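Local coordinates for protein adenylyltransferase and sulfurtransferase uba4 (Chaetomium thermophilum, PDB 6YUB) that probably activates a ubiquitin-like sulfur carrier by adenylation and transfers sulfur to it, serving tRNA wobble-uridine thiolation and molybdenum cofactor synthesis, at residues B[127-132]-B[151-156]. Numbering follows the deposited sequence.
Sequences VILDCT and PLVSAA
Asp130, the last residue of strand 127-130, reaches across to Ser154 of the parallel strand 152-158; the segment axes lie 4.7 Å apart. Its CG stands anti to the backbone N (chi1 157°), which swings OD2 to within 3.1 Å of Ser154 OG, though the hydroxyl proton could instead go to a different acceptor, so this link stays tentative. A water donates to both Asp130 OD2 and Ala155 O, giving a second tie across the strands. The other oxygen, OD1, looks back to its own chain: Thr132 OG1 meets its syn lone pair at 2.7 Å, while Thr132 N comes from above the carboxylate plane and closes an Asx turn. An alanine here would probably leave Ser154 OG and the Thr132 donors without this carboxylate, and the water with Ala155 O alone of its two acceptors, setting the turn after the strand free to shift. On the same face, Leu152 CD1 lies against Asp130 CB at 4.0 Å and touches Ile128 CG2, the two side chains crossing obliquely. On the opposite face, Leu129 and Val153 extend alongside one another, Leu129 CG resting on Val153 CB. At the N-terminal end the Val127 and Pro151 side chains cross at about a right angle, CG2 of the valine touching CG of the proline. Backbone bonds knit the pair, the straightest from Val153 N to Ile128 O (2.8 Å, 174°). Helix 135-148 connects the strands as a beta-alpha-beta unit of the ThiF-family Rossmann-like domain, and its Arg138 packs on Asp130 and Ser154. Helix 208-228 lies over the Leu129 face, where Gln218 NE2 bonds to Asp130 O and Val153 O; strands 36-40 and 161-167 flank the pair within the sheet.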
loop_
_atom_site.group_PDB
_atom_site.type_symbol
_atom_site.label_atom_id
_atom_site.label_comp_id
_atom_site.label_asym_id
_atom_site.label_seq_id
_atom_site.Cartn_x
_atom_site.Cartn_y
_atom_site.Cartn_z
ATOM N N VAL B 127 -20.331 -12.382 -2.686
ATOM C CA VAL B 127 -18.886 -12.299 -2.527
ATOM C C VAL B 127 -18.576 -12.184 -1.043
ATOM O O VAL B 127 -19.234 -11.429 -0.318
ATOM C CB VAL B 127 -18.290 -11.103 -3.296
ATOM C CG1 VAL B 127 -16.800 -10.976 -3.010
ATOM C CG2 VAL B 127 -18.548 -11.253 -4.782
ATOM N N ILE B 128 -17.574 -12.933 -0.592
ATOM C CA ILE B 128 -17.206 -12.986 0.818
ATOM C C ILE B 128 -15.867 -12.285 0.992
ATOM O O ILE B 128 -14.919 -12.559 0.254
ATOM C CB ILE B 128 -17.129 -14.433 1.338
ATOM C CG1 ILE B 128 -18.363 -15.231 0.922
ATOM C CG2 ILE B 128 -16.965 -14.435 2.839
ATOM C CD1 ILE B 128 -19.671 -14.622 1.340
ATOM N N LEU B 129 -15.786 -11.390 1.969
ATOM C CA LEU B 129 -14.533 -10.757 2.357
ATOM C C LEU B 129 -14.210 -11.178 3.783
ATOM O O LEU B 129 -15.010 -10.952 4.704
ATOM C CB LEU B 129 -14.623 -9.239 2.245
ATOM C CG LEU B 129 -14.395 -8.627 0.856
ATOM C CD1 LEU B 129 -15.427 -9.141 -0.132
ATOM C CD2 LEU B 129 -14.432 -7.098 0.925
ATOM N N ASP B 130 -13.056 -11.810 3.966
ATOM C CA ASP B 130 -12.577 -12.177 5.295
ATOM C C ASP B 130 -11.743 -11.023 5.842
ATOM O O ASP B 130 -10.620 -10.787 5.383
ATOM C CB ASP B 130 -11.756 -13.464 5.249
ATOM C CG ASP B 130 -10.808 -13.591 6.432
ATOM O OD1 ASP B 130 -11.287 -13.577 7.589
ATOM O OD2 ASP B 130 -9.582 -13.681 6.206
ATOM N N CYS B 131 -12.302 -10.288 6.804
ATOM C CA CYS B 131 -11.598 -9.217 7.497
ATOM C C CYS B 131 -11.370 -9.541 8.973
ATOM O O CYS B 131 -11.199 -8.630 9.792
ATOM C CB CYS B 131 -12.362 -7.903 7.361
ATOM S SG CYS B 131 -12.752 -7.405 5.651
ATOM N N THR B 132 -11.360 -10.835 9.325
ATOM C CA THR B 132 -11.269 -11.232 10.724
ATOM C C THR B 132 -9.873 -11.013 11.295
ATOM O O THR B 132 -9.735 -10.707 12.486
ATOM C CB THR B 132 -11.651 -12.709 10.879
ATOM O OG1 THR B 132 -10.699 -13.529 10.177
ATOM C CG2 THR B 132 -13.043 -12.968 10.321
ATOM N N PRO B 151 -16.859 -16.982 -4.003
ATOM C CA PRO B 151 -15.540 -16.351 -4.135
ATOM C C PRO B 151 -15.165 -15.626 -2.853
ATOM O O PRO B 151 -15.999 -14.969 -2.219
ATOM C CB PRO B 151 -15.729 -15.373 -5.303
ATOM C CG PRO B 151 -17.169 -14.985 -5.219
ATOM C CD PRO B 151 -17.913 -16.213 -4.701
ATOM N N LEU B 152 -13.896 -15.742 -2.480
ATOM C CA LEU B 152 -13.403 -15.229 -1.210
ATOM C C LEU B 152 -12.270 -14.242 -1.440
ATOM O O LEU B 152 -11.297 -14.553 -2.136
ATOM C CB LEU B 152 -12.924 -16.379 -0.314
ATOM C CG LEU B 152 -12.156 -16.014 0.955
ATOM C CD1 LEU B 152 -13.022 -15.183 1.893
ATOM C CD2 LEU B 152 -11.665 -17.276 1.655
ATOM N N VAL B 153 -12.401 -13.054 -0.859
ATOM C CA VAL B 153 -11.321 -12.072 -0.821
ATOM C C VAL B 153 -10.833 -12.015 0.622
ATOM O O VAL B 153 -11.540 -11.522 1.509
ATOM C CB VAL B 153 -11.778 -10.696 -1.315
ATOM C CG1 VAL B 153 -10.598 -9.738 -1.402
ATOM C CG2 VAL B 153 -12.477 -10.821 -2.668
ATOM N N SER B 154 -9.632 -12.527 0.866
ATOM C CA SER B 154 -9.093 -12.655 2.213
ATOM C C SER B 154 -7.840 -11.804 2.371
ATOM O O SER B 154 -6.972 -11.787 1.492
ATOM C CB SER B 154 -8.776 -14.127 2.528
ATOM O OG SER B 154 -7.934 -14.235 3.662
ATOM N N ALA B 155 -7.757 -11.100 3.497
ATOM C CA ALA B 155 -6.607 -10.273 3.838
ATOM C C ALA B 155 -6.218 -10.541 5.285
ATOM O O ALA B 155 -6.995 -11.097 6.063
ATOM C CB ALA B 155 -6.903 -8.782 3.634
ATOM N N ALA B 156 -5.006 -10.129 5.647
ATOM C CA ALA B 156 -4.494 -10.437 6.972
ATOM C C ALA B 156 -3.344 -9.512 7.327
ATOM O O ALA B 156 -2.735 -8.880 6.462
ATOM C CB ALA B 156 -4.033 -11.902 7.061
HETATM O O HOH W 1 -8.551 -11.962 8.040
#